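Local coordinates for protein alpha-L-rhamnosidase (Aspergillus terreus, PDB 6GSZ) that probably hydrolyses terminal non-reducing alpha-L-rhamnose residues from alpha-L-rhamnosides, as a multidomain, calcium-binding glycoside hydrolase, at residues Trp27-Asn32 against Trp36-Tyr41; Ile213-Gly218 against Leu468-Asp473; Ala318-Ser323 against Thr328-Gly333. All coordinates share one frame; numbering follows the deposited sequence. Where two conformers were deposited one is given.

Contact 1 (Trp27-Asn32 against Trp36-Tyr41); sequences WRFDGN and WEQRAY. With CA (calcium ion), chain T.
Two edge-to-face ring pairs hold Trp-27 and Phe-29 against the segment 36-41. In the first, the six-membered ring of Trp-27 drives its far edge into the face of Tyr-41, the planes 68° apart; CH2 sits over the middle of the tyrosine ring and CZ2 comes within 3.5 Å of Tyr-41 CG. In the second the roles are swapped between segments: Trp-36, on the later segment, turns its edge to the face of Phe-29, with CZ3 3.7 Å from Phe-29 CZ and displaced toward the rim of the phenyl ring. A chi1 of -171° sets CG of Trp-36 opposite its backbone N, and from there the indole extends toward Phe-29.

These rings belong to the N-terminal immunoglobulin-like domain. Strand 25-30 pairs with strand 3-9 and strand 38-46 lies in the five-stranded sheet; their short segments run 12.4 Å apart here, so side chains rather than backbones meet, as in the interior of a beta sandwich.

The polar link is a single bond placed between the ring pairs. Trp-27 NE1 donates to Gln-38 OE1 at 3.1 Å, nearly straight, and the acceptor lies in the plane of the indole. The extended chain of Gln-38 carries its amide inward, almost coplanar with that ring. OE1 also bonds to Ser-84 and touches the edge of Phe-29, while NE2 is taken by the backbone oxygens of Ser-59 and Asp-61, so the buried amide has partners at both ends.

Beyond the rings, Asp-30 OD1 binds a calcium ion at 2.3 Å, together with three waters.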
# COMPACT_ATOMS: atom_id res chain seq x y z
N TRP A 27 -18.01 -5.92 -12.15
CA TRP A 27 -19.08 -5.75 -11.20
C TRP A 27 -18.98 -6.81 -10.13
O TRP A 27 -18.81 -7.99 -10.44
CB TRP A 27 -20.45 -5.74 -11.89
CG TRP A 27 -20.65 -6.83 -12.91
CD1 TRP A 27 -21.32 -8.02 -12.77
CD2 TRP A 27 -20.30 -6.73 -14.29
NE1 TRP A 27 -21.33 -8.66 -13.96
CE2 TRP A 27 -20.73 -7.92 -14.92
CE3 TRP A 27 -19.64 -5.75 -15.05
CZ2 TRP A 27 -20.52 -8.14 -16.27
CZ3 TRP A 27 -19.43 -5.96 -16.39
CH2 TRP A 27 -19.87 -7.16 -16.99
N ARG A 28 -19.20 -6.42 -8.90
CA ARG A 28 -19.27 -7.33 -7.78
C ARG A 28 -20.74 -7.62 -7.45
O ARG A 28 -21.60 -6.76 -7.60
CB ARG A 28 -18.49 -6.63 -6.67
CG ARG A 28 -18.15 -7.51 -5.48
CD ARG A 28 -17.21 -6.68 -4.63
NE ARG A 28 -15.81 -6.92 -4.96
CZ ARG A 28 -14.80 -6.15 -4.62
NH1 ARG A 28 -13.59 -6.69 -4.53
NH2 ARG A 28 -14.98 -4.86 -4.39
N PHE A 29 -21.01 -8.83 -6.97
CA PHE A 29 -22.34 -9.28 -6.64
C PHE A 29 -22.56 -9.28 -5.13
O PHE A 29 -21.60 -9.46 -4.33
CB PHE A 29 -22.53 -10.71 -7.14
CG PHE A 29 -22.42 -10.88 -8.63
CD1 PHE A 29 -23.46 -10.51 -9.48
CD2 PHE A 29 -21.25 -11.38 -9.19
CE1 PHE A 29 -23.36 -10.72 -10.85
CE2 PHE A 29 -21.14 -11.52 -10.57
CZ PHE A 29 -22.20 -11.22 -11.39
N ASP A 30 -23.83 -9.13 -4.75
CA ASP A 30 -24.28 -9.32 -3.36
C ASP A 30 -25.50 -10.25 -3.42
O ASP A 30 -26.31 -10.16 -4.29
CB ASP A 30 -24.58 -7.96 -2.71
CG ASP A 30 -24.90 -7.96 -1.23
OD1 ASP A 30 -24.79 -9.02 -0.54
OD2 ASP A 30 -25.24 -6.88 -0.76
N GLY A 31 -25.63 -11.13 -2.45
CA GLY A 31 -26.78 -12.00 -2.41
C GLY A 31 -26.40 -13.40 -2.00
O GLY A 31 -25.29 -13.79 -2.10
N ASN A 32 -27.38 -14.17 -1.55
CA ASN A 32 -27.14 -15.49 -0.97
C ASN A 32 -27.61 -16.60 -1.93
O ASN A 32 -27.68 -17.76 -1.52
CB ASN A 32 -27.79 -15.61 0.42
CG ASN A 32 -29.30 -15.53 0.37
OD1 ASN A 32 -29.85 -15.19 -0.67
ND2 ASN A 32 -29.98 -15.83 1.47
N TRP A 36 -25.02 -20.12 -8.35
CA TRP A 36 -25.33 -19.17 -9.40
C TRP A 36 -24.08 -18.86 -10.23
O TRP A 36 -23.01 -18.57 -9.66
CB TRP A 36 -25.89 -17.89 -8.78
CG TRP A 36 -26.45 -16.93 -9.78
CD1 TRP A 36 -27.74 -16.83 -10.19
CD2 TRP A 36 -25.72 -15.89 -10.48
NE1 TRP A 36 -27.87 -15.84 -11.12
CE2 TRP A 36 -26.65 -15.24 -11.31
CE3 TRP A 36 -24.38 -15.46 -10.51
CZ2 TRP A 36 -26.29 -14.20 -12.16
CZ3 TRP A 36 -24.04 -14.41 -11.33
CH2 TRP A 36 -24.98 -13.77 -12.13
N GLU A 37 -24.25 -18.87 -11.55
CA GLU A 37 -23.23 -18.45 -12.49
C GLU A 37 -23.87 -17.55 -13.53
O GLU A 37 -25.05 -17.70 -13.86
CB GLU A 37 -22.57 -19.67 -13.15
CG GLU A 37 -21.70 -20.44 -12.18
CD GLU A 37 -20.98 -21.67 -12.72
OE1 GLU A 37 -21.67 -22.63 -13.14
OE2 GLU A 37 -19.73 -21.68 -12.69
N GLN A 38 -23.10 -16.60 -14.04
CA GLN A 38 -23.58 -15.69 -15.05
C GLN A 38 -23.51 -16.34 -16.45
O GLN A 38 -22.52 -16.98 -16.78
CB GLN A 38 -22.66 -14.45 -15.02
CG GLN A 38 -23.04 -13.37 -16.04
CD GLN A 38 -22.09 -12.22 -15.97
OE1 GLN A 38 -22.21 -11.37 -15.07
NE2 GLN A 38 -21.17 -12.19 -16.95
N ARG A 39 -24.56 -16.13 -17.27
CA ARG A 39 -24.47 -16.49 -18.67
C ARG A 39 -24.34 -15.29 -19.60
O ARG A 39 -23.84 -15.45 -20.72
CB ARG A 39 -25.63 -17.39 -19.10
CG ARG A 39 -26.99 -16.72 -19.05
CD ARG A 39 -28.06 -17.63 -19.67
NE ARG A 39 -27.65 -18.20 -20.94
CZ ARG A 39 -27.27 -19.47 -21.16
NH1 ARG A 39 -27.32 -20.40 -20.20
NH2 ARG A 39 -26.84 -19.81 -22.37
N ALA A 40 -24.76 -14.09 -19.15
CA ALA A 40 -24.75 -12.94 -20.05
C ALA A 40 -24.81 -11.69 -19.19
O ALA A 40 -25.14 -11.73 -18.02
CB ALA A 40 -25.92 -12.95 -21.00
N TYR A 41 -24.46 -10.56 -19.81
CA TYR A 41 -24.58 -9.25 -19.17
C TYR A 41 -25.01 -8.23 -20.22
O TYR A 41 -24.84 -8.40 -21.41
CB TYR A 41 -23.29 -8.84 -18.47
CG TYR A 41 -22.09 -8.68 -19.36
CD1 TYR A 41 -21.88 -7.50 -20.06
CD2 TYR A 41 -21.09 -9.65 -19.41
CE1 TYR A 41 -20.74 -7.31 -20.83
CE2 TYR A 41 -19.95 -9.46 -20.16
CZ TYR A 41 -19.73 -8.27 -20.83
OH TYR A 41 -18.57 -8.10 -21.58
CA CA T . -24.03 -10.05 1.41
O HOH W 1 -24.92 -11.95 0.55
O HOH W 2 -22.30 -9.75 0.56
O HOH W 3 -22.15 -11.30 2.67

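Contact 2 (Ile213-Gly218 against Leu468-Asp473); sequences IGYDGG and LGWTGD. With BGC (beta-D-glucopyranose), chain B.
With chi1 at 44°, Tyr-215 has its ring tucked between its own backbone N and carbonyl carbon, and this swings the phenol out toward the segment 468-473. Trp-470 has CG beside the backbone N (chi1 -82°), and its benzo end comes to meet the phenol. The phenol and the indole lie roughly perpendicular as side chains, and Tyr-215 OH comes up to the edge of the indole, 3.7 Å from Trp-470 CZ2.

Leu-468 uses its two methyls on two different partners. CD1 lies 4.0 Å from Tyr-215 CE2, while CD2 packs 3.9 Å from Ile-213 CG2, the two aliphatic chains running alongside in opposite senses. Across the two segments the contact is apolar. The indole N-H goes instead to Glu-466, which helps fix the rotation of the ring.

That matters for the sugar site, because one face of Trp-470 carries the bound glucose, with C4 3.6 Å above the ring plane. Asp-473 grips the same sugar through two hydroxyls, its OD1 2.5 Å from BGC O3 and its OD2 2.6 Å from BGC O2, both hydroxyls donating.

The segment 213-218, a loop with a type I' turn between helix 207-210 and strand 228-237, thus abuts the catalytic-domain pocket at the start of helix 471-484, where Trp-470 is the N-cap residue.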
# COMPACT_ATOMS: atom_id res chain seq x y z
N ILE A 213 15.32 13.74 1.66
CA ILE A 213 14.85 12.36 1.68
C ILE A 213 16.09 11.46 1.75
O ILE A 213 17.11 11.71 1.10
CB ILE A 213 13.93 12.05 0.47
CG1 ILE A 213 12.72 12.98 0.37
CG2 ILE A 213 13.48 10.60 0.43
CD1 ILE A 213 11.77 12.86 1.53
N GLY A 214 15.94 10.34 2.46
CA GLY A 214 17.04 9.40 2.67
C GLY A 214 17.63 9.45 4.07
O GLY A 214 17.53 10.47 4.75
N TYR A 215 18.34 8.38 4.44
CA TYR A 215 18.97 8.25 5.72
C TYR A 215 20.41 8.77 5.63
O TYR A 215 20.89 9.17 4.57
CB TYR A 215 18.88 6.80 6.21
CG TYR A 215 19.19 5.74 5.19
CD1 TYR A 215 20.49 5.37 4.89
CD2 TYR A 215 18.18 5.04 4.58
CE1 TYR A 215 20.77 4.38 3.95
CE2 TYR A 215 18.44 4.08 3.63
CZ TYR A 215 19.74 3.70 3.35
OH TYR A 215 19.98 2.72 2.43
N ASP A 216 21.10 8.75 6.77
CA ASP A 216 22.51 9.22 6.86
C ASP A 216 22.59 10.68 6.41
O ASP A 216 23.63 11.14 5.89
CB ASP A 216 23.43 8.29 6.07
CG ASP A 216 23.52 6.90 6.67
OD1 ASP A 216 23.37 6.77 7.89
OD2 ASP A 216 23.76 5.95 5.89
N GLY A 217 21.54 11.43 6.75
CA GLY A 217 21.43 12.86 6.48
C GLY A 217 20.54 13.15 5.28
O GLY A 217 19.96 14.24 5.16
N GLY A 218 20.44 12.19 4.37
CA GLY A 218 19.64 12.36 3.16
C GLY A 218 20.19 13.39 2.20
O GLY A 218 21.30 13.91 2.38
N LEU A 468 11.05 4.61 2.53
CA LEU A 468 11.38 4.40 1.13
C LEU A 468 10.68 3.13 0.63
O LEU A 468 10.28 2.24 1.44
CB LEU A 468 12.90 4.21 0.98
CG LEU A 468 13.75 5.32 1.60
CD1 LEU A 468 15.22 4.99 1.49
CD2 LEU A 468 13.44 6.70 0.98
N GLY A 469 10.56 3.05 -0.69
CA GLY A 469 9.86 1.90 -1.30
C GLY A 469 10.72 0.65 -1.39
O GLY A 469 11.12 0.24 -2.48
N TRP A 470 11.10 0.13 -0.22
CA TRP A 470 12.00 -1.03 -0.16
C TRP A 470 11.38 -2.28 -0.82
O TRP A 470 10.28 -2.74 -0.48
CB TRP A 470 12.41 -1.29 1.28
CG TRP A 470 13.54 -0.42 1.75
CD1 TRP A 470 13.45 0.72 2.50
CD2 TRP A 470 14.93 -0.65 1.52
NE1 TRP A 470 14.71 1.19 2.75
CE2 TRP A 470 15.64 0.39 2.15
CE3 TRP A 470 15.63 -1.64 0.85
CZ2 TRP A 470 17.03 0.44 2.13
CZ3 TRP A 470 17.00 -1.60 0.81
CH2 TRP A 470 17.69 -0.54 1.44
N THR A 471 12.11 -2.78 -1.80
CA THR A 471 11.61 -3.85 -2.68
C THR A 471 11.42 -5.18 -1.96
O THR A 471 10.43 -5.87 -2.17
CB THR A 471 12.54 -3.93 -3.90
OG1 THR A 471 13.91 -4.05 -3.50
CG2 THR A 471 12.36 -2.72 -4.79
N GLY A 472 12.38 -5.59 -1.13
CA GLY A 472 12.27 -6.88 -0.50
C GLY A 472 11.08 -6.94 0.45
O GLY A 472 10.38 -7.96 0.54
N ASP A 473 10.80 -5.86 1.19
CA ASP A 473 9.76 -5.86 2.18
C ASP A 473 8.39 -6.11 1.51
O ASP A 473 7.59 -6.89 2.03
CB ASP A 473 9.73 -4.54 2.97
CG ASP A 473 11.02 -4.14 3.66
OD1 ASP A 473 12.08 -4.21 2.99
OD2 ASP A 473 10.95 -3.81 4.87
C2 BGC B . 14.14 -2.26 5.06
C3 BGC B . 15.02 -3.37 4.56
C4 BGC B . 16.43 -3.01 4.17
C5 BGC B . 16.94 -2.23 5.29
C6 BGC B . 18.38 -1.91 4.92
C1 BGC B . 14.88 -1.44 6.10
O1 BGC B . 13.99 -0.49 6.64
O2 BGC B . 13.13 -2.77 5.89
O3 BGC B . 14.51 -3.78 3.41
O4 BGC B . 17.33 -4.10 3.83
O5 BGC B . 16.17 -1.04 5.63
O6 BGC B . 18.90 -1.02 5.91

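Contact 3 (Ala318-Ser323 against Thr328-Gly333); sequences ANVFSS and TVLDFG
Asp-331 O is gripped by two successive backbone N-H groups, Ala-318 N at 2.8 Å and Asn-319 N at 3.1 Å. Two residues thus face one, which makes a classic beta bulge at the open end of the hairpin formed by strands 319-322 and 328-332. Beyond it the antiparallel ladder is regular: Asp-331 N returns a bond to Asn-319 O, and Phe-321 and Val-329 exchange a pair of bonds, each 2.9 Å long.

On the face shared by Phe-321, Val-329 and Asp-331, the phenyl ring leans back over the neighbouring strand. Its chi1 of 67° puts CG between the backbone N and carbonyl carbon, and from there the ring lies across Val-329, whose CB stands 3.9 Å from the ring centroid in a CH-pi contact. Val-329 CG1 reaches the rim of the ring, 3.5 Å from Phe-321 CZ, while CB of Asp-331 meets the ring at its edge. The opposite face is plainer: Val-320 and Leu-330 run alongside one another through CG2 and CD2, and Val-320 touches the methyl of Thr-328 as well.

Asp-331 is also busy with its carboxylate. OD1 accepts from Gly-333 N in an Asx turn, approached from above the carboxylate plane, and pairs with Arg-399; OD2 takes a water that Asn-319 ND2 also bonds, at 3.0 Å from that nitrogen. With a backbone donor, an arginine and a water around it, this carboxylate is probably kept ionised, and it links the corner at Gly-333 with Arg-399, just before strand 400-404.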
# COMPACT_ATOMS: atom_id res chain seq x y z
N ALA A 318 -6.33 8.83 24.08
CA ALA A 318 -6.63 7.83 25.10
C ALA A 318 -6.24 8.30 26.51
O ALA A 318 -6.86 7.92 27.47
CB ALA A 318 -5.94 6.54 24.77
N ASN A 319 -5.18 9.10 26.63
CA ASN A 319 -4.68 9.49 27.93
C ASN A 319 -3.71 10.66 27.75
O ASN A 319 -3.06 10.80 26.72
CB ASN A 319 -3.98 8.31 28.63
CG ASN A 319 -3.79 8.51 30.12
OD1 ASN A 319 -4.51 9.28 30.74
ND2 ASN A 319 -2.78 7.86 30.69
N VAL A 320 -3.62 11.48 28.80
CA VAL A 320 -2.63 12.50 28.96
C VAL A 320 -1.92 12.22 30.28
O VAL A 320 -2.59 11.96 31.28
CB VAL A 320 -3.22 13.92 29.00
CG1 VAL A 320 -2.09 14.95 29.07
CG2 VAL A 320 -4.16 14.18 27.84
N PHE A 321 -0.59 12.21 30.26
CA PHE A 321 0.16 11.83 31.46
C PHE A 321 1.44 12.67 31.57
O PHE A 321 1.82 13.35 30.62
CB PHE A 321 0.44 10.33 31.48
CG PHE A 321 1.38 9.82 30.43
CD1 PHE A 321 0.89 9.36 29.22
CD2 PHE A 321 2.74 9.74 30.67
CE1 PHE A 321 1.75 8.89 28.25
CE2 PHE A 321 3.61 9.26 29.69
CZ PHE A 321 3.11 8.81 28.49
N SER A 322 2.06 12.58 32.74
CA SER A 322 3.27 13.28 33.01
C SER A 322 4.46 12.34 32.82
O SER A 322 4.43 11.22 33.31
CB SER A 322 3.20 13.84 34.42
OG SER A 322 4.47 14.32 34.81
N SER A 323 5.49 12.78 32.10
CA SER A 323 6.72 12.02 31.93
C SER A 323 7.50 11.97 33.25
O SER A 323 7.13 12.65 34.21
CB SER A 323 7.58 12.56 30.82
OG SER A 323 8.30 13.69 31.23
N THR A 328 4.48 17.00 29.52
CA THR A 328 3.13 16.60 29.18
C THR A 328 3.17 15.69 27.95
O THR A 328 3.72 16.10 26.93
CB THR A 328 2.25 17.82 28.88
OG1 THR A 328 2.20 18.60 30.08
CG2 THR A 328 0.85 17.46 28.45
N VAL A 329 2.56 14.50 28.07
CA VAL A 329 2.56 13.50 26.99
C VAL A 329 1.14 13.03 26.69
O VAL A 329 0.37 12.64 27.58
CB VAL A 329 3.47 12.31 27.32
CG1 VAL A 329 3.59 11.36 26.14
CG2 VAL A 329 4.86 12.75 27.77
N LEU A 330 0.81 13.08 25.40
CA LEU A 330 -0.39 12.47 24.84
C LEU A 330 -0.10 11.01 24.50
O LEU A 330 0.96 10.68 23.97
CB LEU A 330 -0.77 13.21 23.56
CG LEU A 330 -0.88 14.73 23.62
CD1 LEU A 330 -1.38 15.27 22.30
CD2 LEU A 330 -1.78 15.17 24.78
N ASP A 331 -1.09 10.16 24.78
CA ASP A 331 -1.11 8.75 24.39
C ASP A 331 -2.38 8.54 23.56
O ASP A 331 -3.50 8.68 24.08
CB ASP A 331 -1.01 7.85 25.64
CG ASP A 331 -1.08 6.36 25.34
OD1 ASP A 331 -1.04 6.01 24.14
OD2 ASP A 331 -1.12 5.55 26.32
N PHE A 332 -2.19 8.15 22.29
CA PHE A 332 -3.33 7.84 21.41
C PHE A 332 -3.74 6.35 21.45
O PHE A 332 -4.71 5.98 20.78
CB PHE A 332 -3.02 8.31 19.99
CG PHE A 332 -3.15 9.80 19.96
CD1 PHE A 332 -4.39 10.40 19.86
CD2 PHE A 332 -2.03 10.59 20.13
CE1 PHE A 332 -4.49 11.78 19.89
CE2 PHE A 332 -2.12 11.97 20.17
CZ PHE A 332 -3.35 12.56 20.04
N GLY A 333 -3.01 5.51 22.20
CA GLY A 333 -3.39 4.10 22.39
C GLY A 333 -3.06 3.18 21.22
O GLY A 333 -3.26 1.96 21.30
O HOH W 4 -1.14 6.08 28.94

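In the fold
Contacts 1 and 2 are buried, whereas contact 3 is a partly exposed hairpin. Each lies in a different part of the chain: contact 1 inside the N-terminal immunoglobulin-like domain, contact 2 between the N-terminal rhamnosidase domain and the six-hairpin catalytic domain, contact 3 a hairpin whose second strand belongs to the concanavalin-like domain. Contacts 1 and 3 join neighbours in sequence, while 249 residues lie between the segments of contact 2, and contact 3 falls within that interval. The chemistry follows: aromatic pairs round one polar bond between sheets, apolar side chains beside a sugar pocket, a backbone ladder in a partly exposed hairpin. Contacts 1 and 2 lie on opposite sides of the chain's centre, their own centres about 44 Å apart.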